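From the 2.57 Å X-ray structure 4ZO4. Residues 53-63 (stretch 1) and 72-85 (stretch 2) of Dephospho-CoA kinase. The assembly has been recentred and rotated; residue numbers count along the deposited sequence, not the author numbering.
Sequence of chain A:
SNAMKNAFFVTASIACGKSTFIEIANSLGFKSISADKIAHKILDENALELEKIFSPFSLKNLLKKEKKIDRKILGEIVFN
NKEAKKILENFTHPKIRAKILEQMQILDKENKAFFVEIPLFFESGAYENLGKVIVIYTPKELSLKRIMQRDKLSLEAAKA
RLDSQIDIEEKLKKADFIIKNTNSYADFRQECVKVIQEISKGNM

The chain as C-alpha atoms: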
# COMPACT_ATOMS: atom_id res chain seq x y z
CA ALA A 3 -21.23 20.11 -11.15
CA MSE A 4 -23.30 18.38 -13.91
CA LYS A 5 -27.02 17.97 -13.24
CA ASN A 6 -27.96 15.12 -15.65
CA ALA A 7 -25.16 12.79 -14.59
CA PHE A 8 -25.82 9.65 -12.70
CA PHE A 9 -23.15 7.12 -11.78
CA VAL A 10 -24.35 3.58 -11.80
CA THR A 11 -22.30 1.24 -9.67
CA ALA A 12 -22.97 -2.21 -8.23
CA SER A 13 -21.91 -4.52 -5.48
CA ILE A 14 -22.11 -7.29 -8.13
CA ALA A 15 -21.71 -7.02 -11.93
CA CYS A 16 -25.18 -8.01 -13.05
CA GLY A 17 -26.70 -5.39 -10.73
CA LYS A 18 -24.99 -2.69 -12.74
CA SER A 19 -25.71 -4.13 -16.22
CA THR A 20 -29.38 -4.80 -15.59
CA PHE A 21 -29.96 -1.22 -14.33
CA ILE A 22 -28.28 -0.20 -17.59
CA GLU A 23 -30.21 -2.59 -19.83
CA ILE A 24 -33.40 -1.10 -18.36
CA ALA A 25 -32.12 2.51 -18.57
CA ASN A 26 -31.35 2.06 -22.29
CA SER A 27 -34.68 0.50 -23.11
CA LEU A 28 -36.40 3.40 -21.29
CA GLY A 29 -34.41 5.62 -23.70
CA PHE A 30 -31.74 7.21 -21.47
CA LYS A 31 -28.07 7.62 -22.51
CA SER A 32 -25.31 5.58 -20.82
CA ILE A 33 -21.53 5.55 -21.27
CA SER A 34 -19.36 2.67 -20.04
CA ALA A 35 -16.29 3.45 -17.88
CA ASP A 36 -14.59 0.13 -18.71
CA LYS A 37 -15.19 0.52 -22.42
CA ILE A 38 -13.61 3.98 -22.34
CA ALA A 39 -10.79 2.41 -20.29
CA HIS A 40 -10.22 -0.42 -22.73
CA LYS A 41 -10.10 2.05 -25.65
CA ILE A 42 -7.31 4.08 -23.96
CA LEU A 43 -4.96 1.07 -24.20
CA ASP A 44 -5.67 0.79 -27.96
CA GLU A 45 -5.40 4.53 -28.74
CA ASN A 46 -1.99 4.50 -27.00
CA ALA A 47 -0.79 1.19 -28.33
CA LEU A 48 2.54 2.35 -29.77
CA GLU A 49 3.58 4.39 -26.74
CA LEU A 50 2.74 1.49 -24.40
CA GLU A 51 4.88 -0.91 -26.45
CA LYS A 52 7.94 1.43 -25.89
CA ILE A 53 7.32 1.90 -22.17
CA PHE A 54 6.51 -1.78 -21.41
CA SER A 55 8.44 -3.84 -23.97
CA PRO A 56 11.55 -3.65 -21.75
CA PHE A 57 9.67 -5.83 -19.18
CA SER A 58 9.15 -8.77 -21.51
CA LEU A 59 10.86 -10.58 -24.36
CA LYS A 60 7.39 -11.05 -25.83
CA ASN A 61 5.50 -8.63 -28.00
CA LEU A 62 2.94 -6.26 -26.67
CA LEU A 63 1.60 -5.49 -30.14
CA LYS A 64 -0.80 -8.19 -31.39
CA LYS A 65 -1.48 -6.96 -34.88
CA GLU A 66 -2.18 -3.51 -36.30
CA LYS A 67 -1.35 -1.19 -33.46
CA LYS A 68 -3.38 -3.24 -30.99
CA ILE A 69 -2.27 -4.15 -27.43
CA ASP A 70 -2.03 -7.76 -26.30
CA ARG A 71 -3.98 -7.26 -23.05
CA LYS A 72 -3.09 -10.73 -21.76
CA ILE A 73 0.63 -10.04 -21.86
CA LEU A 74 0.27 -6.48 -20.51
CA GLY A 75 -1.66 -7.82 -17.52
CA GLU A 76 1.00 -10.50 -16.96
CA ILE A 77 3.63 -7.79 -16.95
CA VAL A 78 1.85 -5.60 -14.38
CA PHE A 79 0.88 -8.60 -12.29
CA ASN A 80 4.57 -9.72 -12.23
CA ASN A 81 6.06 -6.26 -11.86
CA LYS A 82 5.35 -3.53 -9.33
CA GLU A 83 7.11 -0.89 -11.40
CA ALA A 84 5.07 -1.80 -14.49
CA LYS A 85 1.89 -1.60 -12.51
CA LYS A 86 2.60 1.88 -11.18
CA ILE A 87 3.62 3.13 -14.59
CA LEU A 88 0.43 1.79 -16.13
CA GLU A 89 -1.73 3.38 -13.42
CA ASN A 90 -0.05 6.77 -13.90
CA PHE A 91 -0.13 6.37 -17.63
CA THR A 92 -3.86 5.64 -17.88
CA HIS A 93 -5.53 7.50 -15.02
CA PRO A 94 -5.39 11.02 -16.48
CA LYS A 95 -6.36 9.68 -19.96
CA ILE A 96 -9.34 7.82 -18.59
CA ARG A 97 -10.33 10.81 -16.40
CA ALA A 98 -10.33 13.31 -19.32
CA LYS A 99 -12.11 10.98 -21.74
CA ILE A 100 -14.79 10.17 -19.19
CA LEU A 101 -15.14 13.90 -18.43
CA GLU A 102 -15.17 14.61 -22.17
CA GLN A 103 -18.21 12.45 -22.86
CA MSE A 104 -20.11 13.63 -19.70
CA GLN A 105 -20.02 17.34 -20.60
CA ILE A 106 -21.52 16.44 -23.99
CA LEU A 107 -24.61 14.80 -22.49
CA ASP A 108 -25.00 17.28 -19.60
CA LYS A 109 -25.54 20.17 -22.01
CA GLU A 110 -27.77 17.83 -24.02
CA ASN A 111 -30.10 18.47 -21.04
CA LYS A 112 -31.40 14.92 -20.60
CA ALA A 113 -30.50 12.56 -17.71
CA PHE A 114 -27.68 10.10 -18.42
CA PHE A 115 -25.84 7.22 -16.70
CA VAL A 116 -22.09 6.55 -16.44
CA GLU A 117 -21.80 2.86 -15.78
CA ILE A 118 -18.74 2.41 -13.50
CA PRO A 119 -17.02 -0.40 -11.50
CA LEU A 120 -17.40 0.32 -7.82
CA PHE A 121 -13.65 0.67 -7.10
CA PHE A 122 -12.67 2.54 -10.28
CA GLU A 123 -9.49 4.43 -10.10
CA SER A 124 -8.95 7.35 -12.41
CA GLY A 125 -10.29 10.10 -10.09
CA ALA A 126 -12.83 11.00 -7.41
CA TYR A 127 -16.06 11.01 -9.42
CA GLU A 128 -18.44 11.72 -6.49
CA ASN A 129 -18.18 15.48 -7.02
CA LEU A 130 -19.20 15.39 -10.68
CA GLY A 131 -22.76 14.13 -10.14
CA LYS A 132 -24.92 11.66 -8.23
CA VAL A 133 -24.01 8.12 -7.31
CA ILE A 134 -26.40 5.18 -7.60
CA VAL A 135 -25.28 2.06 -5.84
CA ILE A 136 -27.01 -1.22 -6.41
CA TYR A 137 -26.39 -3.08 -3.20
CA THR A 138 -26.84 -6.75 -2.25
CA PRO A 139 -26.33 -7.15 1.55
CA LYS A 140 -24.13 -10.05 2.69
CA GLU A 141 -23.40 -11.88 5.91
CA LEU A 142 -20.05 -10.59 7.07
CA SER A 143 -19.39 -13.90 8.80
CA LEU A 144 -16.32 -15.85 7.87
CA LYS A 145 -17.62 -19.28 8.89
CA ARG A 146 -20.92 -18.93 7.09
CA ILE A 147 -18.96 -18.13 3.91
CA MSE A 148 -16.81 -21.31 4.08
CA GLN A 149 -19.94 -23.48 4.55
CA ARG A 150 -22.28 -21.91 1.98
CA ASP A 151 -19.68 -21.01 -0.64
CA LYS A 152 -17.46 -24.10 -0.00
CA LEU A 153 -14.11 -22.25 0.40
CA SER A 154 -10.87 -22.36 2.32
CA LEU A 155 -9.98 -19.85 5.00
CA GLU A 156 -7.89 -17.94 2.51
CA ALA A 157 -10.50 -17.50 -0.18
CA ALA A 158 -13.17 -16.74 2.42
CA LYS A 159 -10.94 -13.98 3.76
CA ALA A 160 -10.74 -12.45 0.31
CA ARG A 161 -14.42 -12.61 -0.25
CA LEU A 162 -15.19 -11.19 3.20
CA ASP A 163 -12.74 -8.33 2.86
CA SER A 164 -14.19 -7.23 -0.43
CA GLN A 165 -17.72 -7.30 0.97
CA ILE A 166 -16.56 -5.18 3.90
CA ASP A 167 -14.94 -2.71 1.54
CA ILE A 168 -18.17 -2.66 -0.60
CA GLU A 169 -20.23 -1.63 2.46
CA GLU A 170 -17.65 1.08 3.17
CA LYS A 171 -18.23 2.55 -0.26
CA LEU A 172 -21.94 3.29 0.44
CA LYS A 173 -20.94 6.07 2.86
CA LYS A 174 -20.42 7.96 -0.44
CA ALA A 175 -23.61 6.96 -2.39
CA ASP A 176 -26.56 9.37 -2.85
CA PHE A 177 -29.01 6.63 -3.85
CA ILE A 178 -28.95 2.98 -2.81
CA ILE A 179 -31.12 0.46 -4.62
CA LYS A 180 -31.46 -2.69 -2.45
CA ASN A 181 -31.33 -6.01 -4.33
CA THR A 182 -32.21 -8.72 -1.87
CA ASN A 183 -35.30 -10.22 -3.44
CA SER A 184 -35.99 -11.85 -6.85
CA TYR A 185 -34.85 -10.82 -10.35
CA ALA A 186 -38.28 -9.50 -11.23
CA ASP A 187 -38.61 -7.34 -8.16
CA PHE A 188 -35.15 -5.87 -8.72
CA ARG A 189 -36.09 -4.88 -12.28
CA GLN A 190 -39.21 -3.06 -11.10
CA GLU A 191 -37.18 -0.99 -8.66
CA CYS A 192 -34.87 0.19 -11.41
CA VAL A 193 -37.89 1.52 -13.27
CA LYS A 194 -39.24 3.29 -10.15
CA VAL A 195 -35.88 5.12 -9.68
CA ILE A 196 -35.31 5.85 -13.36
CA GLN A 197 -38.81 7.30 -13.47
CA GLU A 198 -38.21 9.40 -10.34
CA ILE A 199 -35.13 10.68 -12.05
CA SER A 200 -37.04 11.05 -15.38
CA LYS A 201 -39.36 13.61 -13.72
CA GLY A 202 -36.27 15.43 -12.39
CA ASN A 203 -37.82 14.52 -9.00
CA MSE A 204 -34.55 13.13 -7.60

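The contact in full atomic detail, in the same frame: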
# COMPACT_ATOMS: atom_id res chain seq x y z
N ILE A 53 7.26 1.85 -23.62
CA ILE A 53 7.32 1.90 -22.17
C ILE A 53 7.42 0.50 -21.58
O ILE A 53 8.22 0.28 -20.72
CB ILE A 53 6.04 2.62 -21.64
CG1 ILE A 53 5.92 4.04 -22.23
CG2 ILE A 53 6.04 2.70 -20.12
CD1 ILE A 53 4.62 4.74 -21.91
N PHE A 54 6.61 -0.45 -22.05
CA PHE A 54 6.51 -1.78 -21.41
C PHE A 54 7.31 -2.92 -22.02
O PHE A 54 7.63 -3.88 -21.33
CB PHE A 54 5.05 -2.19 -21.32
CG PHE A 54 4.29 -1.41 -20.31
CD1 PHE A 54 4.38 -1.72 -18.98
CD2 PHE A 54 3.55 -0.31 -20.69
CE1 PHE A 54 3.70 -0.98 -18.03
CE2 PHE A 54 2.87 0.43 -19.75
CZ PHE A 54 2.95 0.10 -18.41
N SER A 55 7.62 -2.83 -23.31
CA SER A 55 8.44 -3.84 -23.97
C SER A 55 9.70 -4.19 -23.18
O SER A 55 10.04 -5.37 -23.12
CB SER A 55 8.81 -3.44 -25.41
OG SER A 55 9.62 -2.29 -25.45
N PRO A 56 10.38 -3.21 -22.55
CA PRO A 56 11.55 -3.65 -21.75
C PRO A 56 11.28 -4.57 -20.55
O PRO A 56 12.23 -4.94 -19.85
CB PRO A 56 12.19 -2.32 -21.25
CG PRO A 56 11.19 -1.25 -21.51
CD PRO A 56 10.30 -1.74 -22.65
N PHE A 57 10.02 -4.91 -20.28
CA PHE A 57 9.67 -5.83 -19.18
C PHE A 57 9.51 -7.27 -19.64
O PHE A 57 9.45 -8.18 -18.82
CB PHE A 57 8.39 -5.40 -18.51
CG PHE A 57 8.52 -4.14 -17.72
CD1 PHE A 57 9.05 -4.17 -16.45
CD2 PHE A 57 8.09 -2.94 -18.25
CE1 PHE A 57 9.16 -3.01 -15.71
CE2 PHE A 57 8.19 -1.77 -17.51
CZ PHE A 57 8.73 -1.80 -16.25
N SER A 58 9.40 -7.46 -20.95
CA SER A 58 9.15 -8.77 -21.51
C SER A 58 10.02 -8.95 -22.74
O SER A 58 10.51 -7.99 -23.31
CB SER A 58 7.68 -8.92 -21.89
OG SER A 58 7.44 -10.15 -22.56
N LEU A 59 10.24 -10.21 -23.09
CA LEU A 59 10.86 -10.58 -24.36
C LEU A 59 9.77 -10.70 -25.41
O LEU A 59 10.06 -10.67 -26.60
CB LEU A 59 11.61 -11.92 -24.23
CG LEU A 59 12.78 -11.98 -23.25
CD1 LEU A 59 13.44 -13.37 -23.29
CD2 LEU A 59 13.82 -10.89 -23.52
N LYS A 60 8.52 -10.83 -24.95
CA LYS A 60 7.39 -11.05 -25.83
C LYS A 60 7.01 -9.76 -26.53
O LYS A 60 7.70 -8.74 -26.38
CB LYS A 60 6.20 -11.62 -25.05
CG LYS A 60 6.54 -12.88 -24.24
CD LYS A 60 7.20 -13.98 -25.09
CE LYS A 60 7.83 -15.07 -24.24
NZ LYS A 60 9.16 -14.67 -23.70
N ASN A 61 5.95 -9.81 -27.32
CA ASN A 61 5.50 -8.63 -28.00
C ASN A 61 4.22 -8.16 -27.37
O ASN A 61 3.34 -8.96 -27.07
CB ASN A 61 5.31 -8.86 -29.49
CG ASN A 61 5.38 -7.57 -30.28
OD1 ASN A 61 4.58 -6.66 -30.07
ND2 ASN A 61 6.36 -7.47 -31.18
N LEU A 62 4.14 -6.86 -27.16
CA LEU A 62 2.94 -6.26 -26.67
C LEU A 62 1.95 -6.12 -27.80
O LEU A 62 0.77 -6.41 -27.61
CB LEU A 62 3.25 -4.90 -26.06
CG LEU A 62 3.64 -5.10 -24.61
CD1 LEU A 62 4.38 -3.87 -24.12
CD2 LEU A 62 2.41 -5.40 -23.75
N LEU A 63 2.44 -5.69 -28.96
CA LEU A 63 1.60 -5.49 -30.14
C LEU A 63 1.17 -6.82 -30.75
O LEU A 63 2.01 -7.69 -31.04
CB LEU A 63 2.30 -4.59 -31.17
CG LEU A 63 2.74 -3.23 -30.61
CD1 LEU A 63 3.36 -2.37 -31.70
CD2 LEU A 63 1.59 -2.50 -29.94
N LYS A 72 -3.47 -9.59 -22.60
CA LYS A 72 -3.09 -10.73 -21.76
C LYS A 72 -1.67 -10.56 -21.25
O LYS A 72 -1.41 -10.62 -20.05
CB LYS A 72 -3.21 -12.05 -22.55
CG LYS A 72 -3.22 -13.30 -21.67
CD LYS A 72 -3.50 -14.57 -22.46
CE LYS A 72 -3.15 -15.81 -21.65
NZ LYS A 72 -3.30 -17.08 -22.42
N ILE A 73 -0.76 -10.33 -22.18
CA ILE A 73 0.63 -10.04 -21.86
C ILE A 73 0.77 -8.81 -20.96
O ILE A 73 1.46 -8.88 -19.92
CB ILE A 73 1.45 -9.88 -23.16
CG1 ILE A 73 1.44 -11.19 -23.95
CG2 ILE A 73 2.89 -9.49 -22.86
CD1 ILE A 73 2.10 -11.11 -25.32
N LEU A 74 0.12 -7.70 -21.30
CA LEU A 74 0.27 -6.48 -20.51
C LEU A 74 -0.13 -6.73 -19.06
O LEU A 74 0.58 -6.28 -18.14
CB LEU A 74 -0.57 -5.33 -21.06
CG LEU A 74 -0.56 -4.03 -20.24
CD1 LEU A 74 0.76 -3.31 -20.40
CD2 LEU A 74 -1.70 -3.13 -20.69
N GLY A 75 -1.26 -7.40 -18.86
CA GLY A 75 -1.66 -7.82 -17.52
C GLY A 75 -0.70 -8.79 -16.82
O GLY A 75 -0.55 -8.75 -15.59
N GLU A 76 -0.02 -9.65 -17.57
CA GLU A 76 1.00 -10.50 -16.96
C GLU A 76 2.16 -9.65 -16.50
O GLU A 76 2.75 -9.91 -15.45
CB GLU A 76 1.48 -11.59 -17.92
CG GLU A 76 0.38 -12.62 -18.21
CD GLU A 76 0.76 -13.68 -19.23
OE1 GLU A 76 -0.12 -14.52 -19.55
OE2 GLU A 76 1.92 -13.69 -19.73
N ILE A 77 2.49 -8.63 -17.29
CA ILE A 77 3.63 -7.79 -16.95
C ILE A 77 3.35 -7.07 -15.62
O ILE A 77 4.16 -7.13 -14.70
CB ILE A 77 3.92 -6.75 -18.04
CG1 ILE A 77 4.58 -7.40 -19.25
CG2 ILE A 77 4.81 -5.64 -17.52
CD1 ILE A 77 4.86 -6.42 -20.36
N VAL A 78 2.19 -6.42 -15.54
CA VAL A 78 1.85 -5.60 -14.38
C VAL A 78 1.49 -6.48 -13.18
O VAL A 78 1.59 -6.05 -12.03
CB VAL A 78 0.69 -4.56 -14.65
CG1 VAL A 78 1.16 -3.47 -15.59
CG2 VAL A 78 -0.55 -5.23 -15.21
N PHE A 79 1.05 -7.69 -13.42
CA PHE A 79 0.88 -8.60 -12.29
C PHE A 79 2.26 -9.02 -11.75
O PHE A 79 2.47 -9.05 -10.55
CB PHE A 79 0.02 -9.81 -12.67
CG PHE A 79 -0.10 -10.82 -11.57
CD1 PHE A 79 -0.91 -10.57 -10.45
CD2 PHE A 79 0.63 -12.02 -11.62
CE1 PHE A 79 -0.99 -11.49 -9.41
CE2 PHE A 79 0.54 -12.94 -10.58
CZ PHE A 79 -0.26 -12.68 -9.48
N ASN A 80 3.21 -9.31 -12.64
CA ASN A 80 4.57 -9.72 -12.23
C ASN A 80 5.52 -8.60 -11.82
O ASN A 80 6.60 -8.87 -11.30
CB ASN A 80 5.27 -10.45 -13.37
CG ASN A 80 4.54 -11.69 -13.78
OD1 ASN A 80 3.85 -12.32 -12.97
ND2 ASN A 80 4.65 -12.04 -15.05
N ASN A 81 5.14 -7.35 -12.06
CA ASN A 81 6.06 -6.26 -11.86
C ASN A 81 5.38 -5.06 -11.27
O ASN A 81 4.44 -4.50 -11.86
CB ASN A 81 6.71 -5.90 -13.19
CG ASN A 81 7.93 -5.08 -13.02
OD1 ASN A 81 7.86 -3.90 -12.67
ND2 ASN A 81 9.08 -5.69 -13.28
N LYS A 82 5.84 -4.68 -10.09
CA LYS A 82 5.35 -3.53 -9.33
C LYS A 82 5.59 -2.20 -10.07
O LYS A 82 4.76 -1.30 -10.06
CB LYS A 82 6.03 -3.52 -7.96
CG LYS A 82 5.32 -2.78 -6.84
CD LYS A 82 5.98 -3.09 -5.49
CE LYS A 82 5.35 -2.31 -4.33
NZ LYS A 82 5.93 -2.72 -3.01
N GLU A 83 6.73 -2.10 -10.72
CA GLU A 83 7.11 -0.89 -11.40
C GLU A 83 6.22 -0.72 -12.61
O GLU A 83 5.80 0.39 -12.94
CB GLU A 83 8.59 -0.95 -11.83
CG GLU A 83 9.11 0.30 -12.52
CD GLU A 83 10.27 0.04 -13.47
OE1 GLU A 83 11.15 -0.76 -13.13
OE2 GLU A 83 10.29 0.65 -14.57
N ALA A 84 5.94 -1.83 -13.30
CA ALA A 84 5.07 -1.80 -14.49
C ALA A 84 3.68 -1.38 -14.09
O ALA A 84 3.06 -0.56 -14.73
CB ALA A 84 5.01 -3.16 -15.14
N LYS A 85 3.19 -1.93 -13.00
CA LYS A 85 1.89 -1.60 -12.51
C LYS A 85 1.77 -0.11 -12.22
O LYS A 85 0.80 0.52 -12.63
CB LYS A 85 1.59 -2.38 -11.23
CG LYS A 85 0.11 -2.45 -10.87
CD LYS A 85 -0.10 -2.51 -9.37
CE LYS A 85 0.76 -3.58 -8.68
NZ LYS A 85 0.57 -3.59 -7.20

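This is an apolar packing contact without a single hydrogen bond across it, in which two phenylalanines and a leucine from a turn-rich segment pack against a helix, the start of the next helix and the asparagine that caps it.

F54 and F57 come three residues apart, joined by a short 3-10 segment in which F57 N donates to F54 O (2.8 Å). Both point their CA-to-CB bonds toward the other stretch, and both chi1 angles are m. F54 is a knob set among L74, I77, V78 and A84. Its ring has L74 CD1 over one face, 4.0 Å from the ring centroid and only 11° off the normal, while A84 O approaches the edge, 3.4 Å from F54 CE1.

F57 repeats the pattern one step along. A84 CB lies over a face of its ring, 4.1 Å from the centroid, and E83 OE2 meets the edge at 3.4 Å from F57 CZ, an arrangement that sets a carboxylate oxygen near the ring's CH rim. A84 CB therefore serves both aromatics, also lying 3.8 Å from F54 CE1.

I77 ties the contact together: its CG2 packs 3.7 Å from F57 CB, and its CD1 reaches S58 CB at 4.1 Å and L62 CD2 at 4.3 Å. L62 starts sideways, but its end comes nearer, placing CD2 4.0 Å from L74 CB. Beyond it, I73 CD1 sits tightly against N61 O at 3.0 Å.

Polar groups are largely served locally. N81 OD1 caps the second helix, accepting from A84 N (2.9 Å) and, weakly, from E83 N (2.9 Å), yet still touches F57 CE1 at 3.4 Å. On the other stretch, S58 OG accepts from K60 N (2.7 Å) within its own loop. The rule to read here is that a small residue at a helix start can offer one methyl to two aromatics while the cap satisfies the NH groups beside it.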